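Side-chain contacts in N-(5'-phosphoribosyl)anthranilate isomerase (PDB 5LHF), which catalyses the isomerisation of N-(5-phospho-beta-D-ribosyl)anthranilate to 1-(2-carboxyphenylamino)-1-deoxy-D-ribulose 5-phosphate, the third of five steps from chorismate to tryptophan: residues L135-G140 against R148-I153; K62-W67 against K94-V99; D15-V20 against D25-V30; E168-A173 against M203-N208. All blocks are in the same frame, centred on the assembly; numbering follows the deposited sequence.

In the fold
Starting from the N terminus, contact 3 comes first and closes the shortest loop, bringing strand 26-30 back under helix 14-20. Contact 2 follows: it spans strand 78-81 and joins the start of helix 64-74 to the end of helix 87-97 at the surface. Contact 1 then folds helix 143-156 over strand 132-136, and contact 4 brings helix 170-177 against helix 196-207 near the C terminus. The four loops follow one another in series, with no nesting or crossing. Contacts 1 and 3 seat helices on the same eight-stranded barrel, on opposite sides of the chain's centre, about 24 Å apart between centres. Contacts 2 and 4 join helices within the surrounding layer.

Contact 1: residues L135-G140 against R148-I153; sequences LDTGVG and RVSAII
L135 reaches out from the end of its strand and sets a single methyl, CD1, against S150 and I153, two residues that lie one turn apart on the helix. That methyl is 3.8 Å from I153 CB and stays close to both branches of the isoleucine, with CG2 at 3.9 Å and CG1 at 4.1 Å from L135 CD1. The two apolar side chains cross obliquely. L135 CD1 also touches S150, lying 3.8 Å from both its CB and its OG, a van der Waals approach and no bond. T137 adds a second methyl, its CG2 standing 4.0 Å from S150 OG.

The S150 hydroxyl is satisfied within its own helix: with OG opposite the carbonyl carbon (chi1 -58°), it is hydrogen-bonded to D146 O. T137 splits its two branches. Its OG1 is hydrogen-bonded to A162 O on the neighbouring strand, and chi1 of 63° leaves CG2 directed at the helix.

Further out, backbone hydrogen bonds from L135 to V160 and A162 hold the strand in the sheet. Side chains of L122, I159 and L161 close around the same core, I159 touching both L135 and I153. Just past the strand, G138 N is hydrogen-bonded to D146 OD2, tying the loop to the helix as well. This is the first half of a beta-alpha-beta crossover, strand 132-136, helix 143-156, strand 160-162, the repeating unit of the TIM barrel.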
loop_
_atom_site.group_PDB
_atom_site.type_symbol
_atom_site.label_atom_id
_atom_site.label_comp_id
_atom_site.label_asym_id
_atom_site.label_seq_id
_atom_site.Cartn_x
_atom_site.Cartn_y
_atom_site.Cartn_z
ATOM N N LEU A 135 3.015 -0.224 -6.042
ATOM C CA LEU A 135 4.427 -0.146 -6.399
ATOM C C LEU A 135 5.164 0.556 -5.263
ATOM O O LEU A 135 4.942 1.746 -5.008
ATOM C CB LEU A 135 4.631 0.586 -7.733
ATOM C CG LEU A 135 4.041 -0.056 -8.995
ATOM C CD1 LEU A 135 4.456 0.688 -10.276
ATOM C CD2 LEU A 135 4.430 -1.519 -9.081
ATOM N N ASP A 136 6.047 -0.172 -4.595
ATOM C CA ASP A 136 6.773 0.336 -3.432
ATOM C C ASP A 136 8.139 0.857 -3.882
ATOM O O ASP A 136 9.055 0.073 -4.142
ATOM C CB ASP A 136 6.908 -0.771 -2.392
ATOM C CG ASP A 136 7.426 -0.263 -1.068
ATOM O OD1 ASP A 136 8.027 -1.064 -0.334
ATOM O OD2 ASP A 136 7.244 0.936 -0.759
ATOM N N THR A 137 8.286 2.179 -3.943
ATOM C CA THR A 137 9.504 2.819 -4.432
ATOM C C THR A 137 10.544 2.970 -3.320
ATOM O O THR A 137 10.215 3.043 -2.135
ATOM C CB THR A 137 9.186 4.191 -5.025
ATOM O OG1 THR A 137 8.665 5.043 -4.000
ATOM C CG2 THR A 137 8.157 4.065 -6.132
ATOM N N GLY A 138 11.815 3.042 -3.724
ATOM C CA GLY A 138 12.936 3.051 -2.801
ATOM C C GLY A 138 13.469 4.441 -2.497
ATOM O O GLY A 138 12.829 5.461 -2.776
ATOM N N VAL A 139 14.682 4.481 -1.930
ATOM C CA VAL A 139 15.255 5.725 -1.414
ATOM C C VAL A 139 16.535 6.108 -2.148
ATOM O O VAL A 139 16.921 5.465 -3.127
ATOM C CB VAL A 139 15.515 5.617 0.099
ATOM C CG1 VAL A 139 14.208 5.375 0.828
ATOM C CG2 VAL A 139 16.538 4.496 0.401
ATOM N N GLY A 140 17.194 7.176 -1.688
ATOM C CA GLY A 140 18.469 7.537 -2.278
ATOM C C GLY A 140 18.336 8.009 -3.720
ATOM O O GLY A 140 17.248 8.343 -4.211
ATOM N N ARG A 148 10.673 6.596 -12.903
ATOM C CA ARG A 148 10.630 6.358 -14.346
ATOM C C ARG A 148 10.084 4.976 -14.666
ATOM O O ARG A 148 9.332 4.805 -15.634
ATOM C CB ARG A 148 12.021 6.519 -14.953
ATOM C CG ARG A 148 12.537 7.919 -14.922
ATOM C CD ARG A 148 14.026 7.928 -15.161
ATOM N NE ARG A 148 14.669 9.101 -14.588
ATOM C CZ ARG A 148 14.645 10.309 -15.134
ATOM N NH1 ARG A 148 14.004 10.516 -16.270
ATOM N NH2 ARG A 148 15.264 11.309 -14.540
ATOM N N VAL A 149 10.470 3.971 -13.876
ATOM C CA VAL A 149 9.904 2.637 -14.042
ATOM C C VAL A 149 8.406 2.667 -13.774
ATOM O O VAL A 149 7.603 2.152 -14.564
ATOM C CB VAL A 149 10.615 1.635 -13.115
ATOM C CG1 VAL A 149 9.917 0.273 -13.163
ATOM C CG2 VAL A 149 12.092 1.513 -13.485
ATOM N N SER A 150 8.010 3.279 -12.651
ATOM C CA SER A 150 6.612 3.257 -12.246
ATOM C C SER A 150 5.736 3.968 -13.263
ATOM O O SER A 150 4.594 3.552 -13.511
ATOM C CB SER A 150 6.463 3.893 -10.862
ATOM O OG SER A 150 7.258 3.197 -9.913
ATOM N N ALA A 151 6.254 5.046 -13.865
ATOM C CA ALA A 151 5.470 5.771 -14.857
ATOM C C ALA A 151 5.119 4.883 -16.044
ATOM O O ALA A 151 4.018 4.991 -16.597
ATOM C CB ALA A 151 6.225 7.019 -15.316
ATOM N N ILE A 152 6.021 3.980 -16.430
ATOM C CA ILE A 152 5.707 3.052 -17.513
ATOM C C ILE A 152 4.643 2.049 -17.071
ATOM O O ILE A 152 3.704 1.750 -17.821
ATOM C CB ILE A 152 6.988 2.354 -18.004
ATOM C CG1 ILE A 152 7.945 3.381 -18.623
ATOM C CG2 ILE A 152 6.644 1.268 -19.011
ATOM C CD1 ILE A 152 9.343 2.831 -18.942
ATOM N N ILE A 153 4.764 1.526 -15.846
ATOM C CA ILE A 153 3.786 0.571 -15.335
ATOM C C ILE A 153 2.406 1.209 -15.241
ATOM O O ILE A 153 1.386 0.552 -15.494
ATOM C CB ILE A 153 4.232 0.026 -13.966
ATOM C CG1 ILE A 153 5.691 -0.450 -13.995
ATOM C CG2 ILE A 153 3.287 -1.078 -13.511
ATOM C CD1 ILE A 153 5.942 -1.615 -14.896
#

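Contact 2: residues K62-W67 against K94-V99; sequences KTFPEW and KDEYGV
F64 pushes the end of its ring, CZ, between E96 and Y97 at the end of the other helix. The ring points straight away from the residue's own backbone N (chi1 177°), which carries it across to that helix.

The apolar part is between rings: F64 CZ is 4.1 Å from Y97 CE1, arriving at the edge of the tyrosine ring near its plane. The tyrosine hydroxyl leads back to the first helix, hydrogen-bonded to E72 OE1.

The polar part centres on E96. Its OE2 touches F64 CZ at 3.4 Å, with the ring and carboxylate planes 58° apart, while OE1 is salt-bridged to R92 NE. R92 also makes a cation-pi contact with F64, and so probably helps hold the carboxylate beside the ring.

A local hydrogen-bonded pair stands at the start of the first helix. T63 takes the N-cap position, and its OG1 donates to the anti lone pair of E66 OE1 at 2.8 Å. T63 N makes a weak bond to the same oxygen.

The start of helix 64-74 thus meets the end of helix 87-97, two successive helices in the outer layer of the TIM barrel, at the protein surface.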
loop_
_atom_site.group_PDB
_atom_site.type_symbol
_atom_site.label_atom_id
_atom_site.label_comp_id
_atom_site.label_asym_id
_atom_site.label_seq_id
_atom_site.Cartn_x
_atom_site.Cartn_y
_atom_site.Cartn_z
ATOM N N LYS A 62 4.538 -14.862 4.382
ATOM C CA LYS A 62 4.977 -15.504 3.151
ATOM C C LYS A 62 4.119 -16.691 2.727
ATOM O O LYS A 62 4.073 -16.997 1.530
ATOM C CB LYS A 62 6.434 -15.974 3.300
ATOM C CG LYS A 62 7.401 -14.888 3.761
ATOM C CD LYS A 62 8.834 -15.398 3.861
ATOM C CE LYS A 62 9.369 -15.826 2.500
ATOM N NZ LYS A 62 9.408 -14.707 1.514
ATOM N N THR A 63 3.430 -17.351 3.658
ATOM C CA THR A 63 2.800 -18.634 3.385
ATOM C C THR A 63 1.291 -18.575 3.583
ATOM O O THR A 63 0.771 -17.762 4.354
ATOM C CB THR A 63 3.388 -19.755 4.269
ATOM O OG1 THR A 63 2.877 -19.656 5.609
ATOM C CG2 THR A 63 4.893 -19.670 4.307
ATOM N N PHE A 64 0.591 -19.456 2.869
ATOM C CA PHE A 64 -0.863 -19.514 2.990
ATOM C C PHE A 64 -1.330 -19.746 4.427
ATOM O O PHE A 64 -2.257 -19.048 4.873
ATOM C CB PHE A 64 -1.411 -20.593 2.051
ATOM C CG PHE A 64 -2.900 -20.779 2.156
ATOM C CD1 PHE A 64 -3.440 -21.697 3.049
ATOM C CD2 PHE A 64 -3.754 -20.041 1.356
ATOM C CE1 PHE A 64 -4.802 -21.871 3.149
ATOM C CE2 PHE A 64 -5.115 -20.198 1.450
ATOM C CZ PHE A 64 -5.644 -21.120 2.353
ATOM N N PRO A 65 -0.774 -20.688 5.192
ATOM C CA PRO A 65 -1.339 -20.931 6.535
ATOM C C PRO A 65 -1.226 -19.733 7.458
ATOM O O PRO A 65 -2.112 -19.500 8.282
ATOM C CB PRO A 65 -0.518 -22.125 7.049
ATOM C CG PRO A 65 -0.019 -22.787 5.827
ATOM C CD PRO A 65 0.238 -21.695 4.840
ATOM N N GLU A 66 -0.126 -18.990 7.363
ATOM C CA GLU A 66 0.009 -17.743 8.103
ATOM C C GLU A 66 -1.103 -16.764 7.742
ATOM O O GLU A 66 -1.776 -16.207 8.618
ATOM C CB GLU A 66 1.373 -17.137 7.806
ATOM C CG GLU A 66 2.526 -17.946 8.348
ATOM C CD GLU A 66 3.853 -17.346 7.974
ATOM O OE1 GLU A 66 4.309 -17.565 6.830
ATOM O OE2 GLU A 66 4.423 -16.631 8.819
ATOM N N TRP A 67 -1.302 -16.529 6.450
ATOM C CA TRP A 67 -2.363 -15.608 6.044
ATOM C C TRP A 67 -3.734 -16.111 6.461
ATOM O O TRP A 67 -4.565 -15.330 6.937
ATOM C CB TRP A 67 -2.319 -15.384 4.534
ATOM C CG TRP A 67 -1.410 -14.282 4.174
ATOM C CD1 TRP A 67 -0.144 -14.390 3.644
ATOM C CD2 TRP A 67 -1.670 -12.873 4.309
ATOM N NE1 TRP A 67 0.384 -13.131 3.437
ATOM C CE2 TRP A 67 -0.526 -12.189 3.848
ATOM C CE3 TRP A 67 -2.760 -12.128 4.775
ATOM C CZ2 TRP A 67 -0.443 -10.792 3.834
ATOM C CZ3 TRP A 67 -2.670 -10.748 4.782
ATOM C CH2 TRP A 67 -1.522 -10.093 4.301
ATOM N N LYS A 94 -8.472 -15.663 -1.781
ATOM C CA LYS A 94 -9.679 -15.013 -2.292
ATOM C C LYS A 94 -10.856 -15.977 -2.342
ATOM O O LYS A 94 -11.987 -15.598 -2.022
ATOM C CB LYS A 94 -9.415 -14.422 -3.678
ATOM C CG LYS A 94 -8.351 -13.335 -3.702
ATOM C CD LYS A 94 -7.565 -13.381 -5.009
ATOM C CE LYS A 94 -8.488 -13.287 -6.210
ATOM N NZ LYS A 94 -7.726 -13.549 -7.462
ATOM N N ASP A 95 -10.620 -17.228 -2.743
ATOM C CA ASP A 95 -11.730 -18.171 -2.865
ATOM C C ASP A 95 -12.168 -18.726 -1.517
ATOM O O ASP A 95 -13.370 -18.851 -1.260
ATOM C CB ASP A 95 -11.350 -19.307 -3.808
ATOM C CG ASP A 95 -11.109 -18.818 -5.218
ATOM O OD1 ASP A 95 -11.892 -17.963 -5.689
ATOM O OD2 ASP A 95 -10.136 -19.278 -5.851
ATOM N N GLU A 96 -11.215 -19.056 -0.645
ATOM C CA GLU A 96 -11.539 -19.719 0.605
ATOM C C GLU A 96 -11.888 -18.757 1.726
ATOM O O GLU A 96 -12.563 -19.159 2.684
ATOM C CB GLU A 96 -10.379 -20.630 1.013
ATOM C CG GLU A 96 -10.194 -21.785 0.025
ATOM C CD GLU A 96 -8.924 -22.561 0.252
ATOM O OE1 GLU A 96 -8.328 -23.014 -0.748
ATOM O OE2 GLU A 96 -8.524 -22.713 1.428
ATOM N N TYR A 97 -11.481 -17.490 1.618
ATOM C CA TYR A 97 -11.825 -16.509 2.629
ATOM C C TYR A 97 -12.516 -15.274 2.070
ATOM O O TYR A 97 -13.038 -14.483 2.855
ATOM C CB TYR A 97 -10.572 -16.103 3.424
ATOM C CG TYR A 97 -10.021 -17.264 4.223
ATOM C CD1 TYR A 97 -8.978 -18.037 3.734
ATOM C CD2 TYR A 97 -10.586 -17.620 5.441
ATOM C CE1 TYR A 97 -8.488 -19.114 4.455
ATOM C CE2 TYR A 97 -10.103 -18.694 6.172
ATOM C CZ TYR A 97 -9.056 -19.442 5.673
ATOM O OH TYR A 97 -8.575 -20.516 6.397
ATOM N N GLY A 98 -12.588 -15.116 0.753
ATOM C CA GLY A 98 -13.352 -14.024 0.183
ATOM C C GLY A 98 -12.730 -12.672 0.445
ATOM O O GLY A 98 -13.452 -11.713 0.728
ATOM N N VAL A 99 -11.421 -12.567 0.344
ATOM C CA VAL A 99 -10.732 -11.301 0.569
ATOM C C VAL A 99 -10.398 -10.645 -0.766
ATOM O O VAL A 99 -10.217 -11.312 -1.791
ATOM C CB VAL A 99 -9.468 -11.502 1.440
ATOM C CG1 VAL A 99 -9.846 -12.014 2.832
ATOM C CG2 VAL A 99 -8.461 -12.429 0.768
#

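Contact 3: residues D15-V20 against D25-V30; sequences DELRLV and DATGVV
T27 OG1 is hydrogen-bonded to I8 O on the adjacent strand, and over this bonded hydroxyl lies a methyl of the helix, V20 CG1, 3.7 Å from T27 OG1. The same methyl is 3.8 Å from T27 CB, so V20 rests on the root of the threonine, the two side chains meeting at a slant. A first torsion of 163° directs this branch of V20 at the strand. The backbones come nearest at the same pair, with V20 CA 7.3 Å from T27 CA.

L17, three residues earlier on the same helix face, meets the other branch. Its CD1 is 3.8 Å from T27 CG2, and the two side chains cross at about a right angle. With chi1 of -170°, the T27 oxygen bonds to the sheet, though V20 packs on it, while the methyl meets L17. All three residues are buried.

The helix and strand belong to the first beta-alpha-beta unit of the TIM barrel, strand 5-9, helix 14-20, strand 26-30, and the I8 bond links the two strands of that unit. V20 also touches I8 directly, while V11 packs on both V20 and T27. Backbone hydrogen bonds from T27 to P54 and Y56 join its strand to the next one.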
loop_
_atom_site.group_PDB
_atom_site.type_symbol
_atom_site.label_atom_id
_atom_site.label_comp_id
_atom_site.label_asym_id
_atom_site.label_seq_id
_atom_site.Cartn_x
_atom_site.Cartn_y
_atom_site.Cartn_z
ATOM N N ASP A 15 -7.914 6.082 17.718
ATOM C CA ASP A 15 -7.784 7.512 17.445
ATOM C C ASP A 15 -7.187 7.758 16.066
ATOM O O ASP A 15 -7.674 8.617 15.319
ATOM C CB ASP A 15 -6.930 8.180 18.515
ATOM C CG ASP A 15 -7.631 8.257 19.848
ATOM O OD1 ASP A 15 -6.925 8.218 20.876
ATOM O OD2 ASP A 15 -8.879 8.364 19.868
ATOM N N GLU A 16 -6.137 7.017 15.707
ATOM C CA GLU A 16 -5.548 7.166 14.375
ATOM C C GLU A 16 -6.523 6.734 13.285
ATOM O O GLU A 16 -6.626 7.383 12.235
ATOM C CB GLU A 16 -4.264 6.342 14.284
ATOM C CG GLU A 16 -3.118 6.923 15.052
ATOM C CD GLU A 16 -1.824 6.229 14.745
ATOM O OE1 GLU A 16 -1.830 4.986 14.579
ATOM O OE2 GLU A 16 -0.800 6.932 14.643
ATOM N N LEU A 17 -7.247 5.633 13.516
ATOM C CA LEU A 17 -8.240 5.177 12.548
ATOM C C LEU A 17 -9.289 6.249 12.276
ATOM O O LEU A 17 -9.530 6.613 11.125
ATOM C CB LEU A 17 -8.914 3.899 13.038
ATOM C CG LEU A 17 -10.054 3.380 12.160
ATOM C CD1 LEU A 17 -9.556 2.953 10.781
ATOM C CD2 LEU A 17 -10.708 2.224 12.841
ATOM N N ARG A 18 -9.948 6.751 13.328
ATOM C CA ARG A 18 -11.004 7.740 13.130
ATOM C C ARG A 18 -10.490 8.999 12.424
ATOM O O ARG A 18 -11.230 9.633 11.658
ATOM C CB ARG A 18 -11.631 8.105 14.475
ATOM C CG ARG A 18 -12.361 6.949 15.137
ATOM C CD ARG A 18 -13.419 6.368 14.213
ATOM N NE ARG A 18 -14.294 5.420 14.908
ATOM C CZ ARG A 18 -14.870 4.370 14.322
ATOM N NH1 ARG A 18 -14.640 4.116 13.041
ATOM N NH2 ARG A 18 -15.656 3.558 15.025
ATOM N N LEU A 19 -9.242 9.396 12.695
ATOM C CA LEU A 19 -8.665 10.546 12.011
ATOM C C LEU A 19 -8.512 10.275 10.523
ATOM O O LEU A 19 -8.994 11.045 9.686
ATOM C CB LEU A 19 -7.311 10.905 12.628
ATOM C CG LEU A 19 -6.512 11.963 11.869
ATOM C CD1 LEU A 19 -7.386 13.233 11.777
ATOM C CD2 LEU A 19 -5.156 12.236 12.554
ATOM N N VAL A 20 -7.863 9.163 10.179
ATOM C CA VAL A 20 -7.644 8.797 8.781
ATOM C C VAL A 20 -8.963 8.668 8.025
ATOM O O VAL A 20 -9.032 8.968 6.827
ATOM C CB VAL A 20 -6.816 7.497 8.735
ATOM C CG1 VAL A 20 -6.899 6.826 7.378
ATOM C CG2 VAL A 20 -5.381 7.802 9.111
ATOM N N ASP A 25 -9.459 7.166 1.264
ATOM C CA ASP A 25 -10.354 6.153 0.716
ATOM C C ASP A 25 -10.159 4.783 1.351
ATOM O O ASP A 25 -11.077 3.958 1.295
ATOM C CB ASP A 25 -10.144 6.060 -0.784
ATOM C CG ASP A 25 -10.404 7.379 -1.467
ATOM O OD1 ASP A 25 -11.568 7.804 -1.433
ATOM O OD2 ASP A 25 -9.456 7.979 -2.025
ATOM N N ALA A 26 -8.996 4.533 1.954
ATOM C CA ALA A 26 -8.679 3.240 2.544
ATOM C C ALA A 26 -7.576 3.448 3.566
ATOM O O ALA A 26 -6.835 4.434 3.512
ATOM C CB ALA A 26 -8.230 2.207 1.498
ATOM N N THR A 27 -7.462 2.495 4.480
ATOM C CA THR A 27 -6.361 2.495 5.433
ATOM C C THR A 27 -5.831 1.068 5.543
ATOM O O THR A 27 -6.199 0.180 4.764
ATOM C CB THR A 27 -6.813 3.096 6.776
ATOM O OG1 THR A 27 -5.667 3.309 7.619
ATOM C CG2 THR A 27 -7.818 2.190 7.478
ATOM N N GLY A 28 -4.918 0.864 6.480
ATOM C CA GLY A 28 -4.270 -0.427 6.629
ATOM C C GLY A 28 -3.754 -0.604 8.034
ATOM O O GLY A 28 -3.345 0.362 8.685
ATOM N N VAL A 29 -3.764 -1.855 8.505
ATOM C CA VAL A 29 -3.208 -2.190 9.809
ATOM C C VAL A 29 -2.180 -3.303 9.622
ATOM O O VAL A 29 -2.447 -4.293 8.932
ATOM C CB VAL A 29 -4.312 -2.581 10.820
ATOM C CG1 VAL A 29 -5.141 -3.780 10.318
ATOM C CG2 VAL A 29 -3.677 -2.919 12.149
ATOM N N VAL A 30 -0.995 -3.129 10.213
ATOM C CA VAL A 30 0.148 -3.998 9.937
ATOM C C VAL A 30 0.238 -5.082 11.007
ATOM O O VAL A 30 0.173 -4.793 12.207
ATOM C CB VAL A 30 1.456 -3.189 9.866
ATOM C CG1 VAL A 30 2.661 -4.129 9.653
ATOM C CG2 VAL A 30 1.365 -2.120 8.759
#

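Contact 4: residues E168-A173 against M203-N208; sequences ENVGEA and MAVVRN
The flat group here is the peptide joining V170 to G171. V205 CG1 sits above its plane, past the nitrogen end, with V205 CG1 3.6 Å from G171 N and 3.5 Å from G171 CA. No hydrogen bond crosses the interface. G171 carries no side chain, which lets V205 come down close to the backbone; the two CA atoms, G171 and V205, are only 5.9 Å apart.

Beside this, V170 CG1 and V205 CG1 meet at 3.5 Å, close packing for two methyls. V170 CG1 also lies 3.8 Å from V205 CB; the two side chains run past one another, pointing opposite ways. V205 reaches across because its first torsion is extended (chi1 178°), which sends CG1 outward from the helix to the neighbouring one. On V170 it is likewise CG1 that does the touching, placed there by a chi1 of 73°. V205 CG1 thus touches both V170 and the neighbouring glycine backbone.

Behind V205, V206 packs on V6 of strand 5-9 and on V3. Ahead of V170, the side-chain amide of N169 is fixed by hydrogen bonds from T166 N to its OD1 and from its ND2 to G164 O, which probably steadies the turn that leads into the helix. The whole is helix-helix packing in the outer layer of the TIM barrel, the start of helix 170-177 against the end of the C-terminal helix 196-207.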
loop_
_atom_site.group_PDB
_atom_site.type_symbol
_atom_site.label_atom_id
_atom_site.label_comp_id
_atom_site.label_asym_id
_atom_site.label_seq_id
_atom_site.Cartn_x
_atom_site.Cartn_y
_atom_site.Cartn_z
ATOM N N GLU A 168 5.628 17.229 1.083
ATOM C CA GLU A 168 6.562 18.033 0.299
ATOM C C GLU A 168 6.938 17.398 -1.033
ATOM O O GLU A 168 7.282 18.126 -1.972
ATOM C CB GLU A 168 7.839 18.298 1.104
ATOM C CG GLU A 168 7.629 19.161 2.334
ATOM C CD GLU A 168 7.086 18.379 3.523
ATOM O OE1 GLU A 168 6.878 17.145 3.407
ATOM O OE2 GLU A 168 6.868 19.001 4.583
ATOM N N ASN A 169 6.910 16.065 -1.151
ATOM C CA ASN A 169 7.377 15.449 -2.385
ATOM C C ASN A 169 6.287 14.745 -3.185
ATOM O O ASN A 169 6.556 14.319 -4.314
ATOM C CB ASN A 169 8.544 14.474 -2.101
ATOM C CG ASN A 169 8.116 13.166 -1.423
ATOM O OD1 ASN A 169 6.945 12.781 -1.395
ATOM N ND2 ASN A 169 9.097 12.472 -0.876
ATOM N N VAL A 170 5.063 14.642 -2.661
ATOM C CA VAL A 170 4.057 13.842 -3.358
ATOM C C VAL A 170 3.604 14.505 -4.657
ATOM O O VAL A 170 3.232 13.806 -5.612
ATOM C CB VAL A 170 2.866 13.531 -2.431
ATOM C CG1 VAL A 170 1.999 14.755 -2.210
ATOM C CG2 VAL A 170 2.051 12.377 -3.001
ATOM N N GLY A 171 3.640 15.841 -4.734
ATOM C CA GLY A 171 3.203 16.511 -5.953
ATOM C C GLY A 171 4.074 16.153 -7.138
ATOM O O GLY A 171 3.576 15.890 -8.237
ATOM N N GLU A 172 5.385 16.102 -6.919
ATOM C CA GLU A 172 6.292 15.704 -7.984
ATOM C C GLU A 172 6.100 14.232 -8.331
ATOM O O GLU A 172 6.093 13.864 -9.511
ATOM C CB GLU A 172 7.734 15.991 -7.569
ATOM C CG GLU A 172 8.760 15.675 -8.649
ATOM C CD GLU A 172 10.134 15.370 -8.079
ATOM O OE1 GLU A 172 10.222 15.080 -6.866
ATOM O OE2 GLU A 172 11.122 15.423 -8.842
ATOM N N ALA A 173 5.921 13.379 -7.320
ATOM C CA ALA A 173 5.693 11.961 -7.582
ATOM C C ALA A 173 4.436 11.744 -8.421
ATOM O O ALA A 173 4.418 10.895 -9.321
ATOM C CB ALA A 173 5.589 11.199 -6.259
ATOM N N MET A 203 -3.265 15.918 1.574
ATOM C CA MET A 203 -4.476 15.858 0.762
ATOM C C MET A 203 -4.593 17.077 -0.144
ATOM O O MET A 203 -5.075 16.969 -1.279
ATOM C CB MET A 203 -5.700 15.742 1.668
ATOM C CG MET A 203 -5.743 14.468 2.491
ATOM S SD MET A 203 -5.690 12.961 1.509
ATOM C CE MET A 203 -7.219 13.059 0.579
ATOM N N ALA A 204 -4.165 18.244 0.344
ATOM C CA ALA A 204 -4.203 19.452 -0.470
ATOM C C ALA A 204 -3.449 19.256 -1.776
ATOM O O ALA A 204 -3.923 19.660 -2.843
ATOM C CB ALA A 204 -3.615 20.617 0.317
ATOM N N VAL A 205 -2.277 18.619 -1.714
ATOM C CA VAL A 205 -1.499 18.384 -2.929
ATOM C C VAL A 205 -2.217 17.405 -3.846
ATOM O O VAL A 205 -2.248 17.581 -5.074
ATOM C CB VAL A 205 -0.089 17.875 -2.581
ATOM C CG1 VAL A 205 0.677 17.598 -3.859
ATOM C CG2 VAL A 205 0.662 18.893 -1.734
ATOM N N VAL A 206 -2.766 16.334 -3.272
ATOM C CA VAL A 206 -3.447 15.325 -4.078
ATOM C C VAL A 206 -4.631 15.939 -4.815
ATOM O O VAL A 206 -4.856 15.662 -6.003
ATOM C CB VAL A 206 -3.880 14.141 -3.195
ATOM C CG1 VAL A 206 -4.707 13.147 -4.006
ATOM C CG2 VAL A 206 -2.661 13.472 -2.615
ATOM N N ARG A 207 -5.399 16.795 -4.129
ATOM C CA ARG A 207 -6.580 17.396 -4.741
ATOM C C ARG A 207 -6.256 18.637 -5.577
ATOM O O ARG A 207 -7.006 18.958 -6.507
ATOM C CB ARG A 207 -7.603 17.736 -3.660
ATOM C CG ARG A 207 -8.028 16.529 -2.845
ATOM C CD ARG A 207 -9.118 16.870 -1.845
ATOM N NE ARG A 207 -8.893 16.223 -0.553
ATOM C CZ ARG A 207 -9.815 16.115 0.396
ATOM N NH1 ARG A 207 -11.030 16.609 0.197
ATOM N NH2 ARG A 207 -9.527 15.515 1.544
ATOM N N ASN A 208 -5.161 19.343 -5.285
ATOM C CA ASN A 208 -4.827 20.545 -6.047
ATOM C C ASN A 208 -4.082 20.199 -7.329
ATOM O O ASN A 208 -4.584 19.445 -8.170
ATOM C CB ASN A 208 -3.980 21.515 -5.216
ATOM C CG ASN A 208 -4.781 22.220 -4.131
ATOM O OD1 ASN A 208 -5.997 22.057 -4.032
ATOM N ND2 ASN A 208 -4.091 22.995 -3.297
#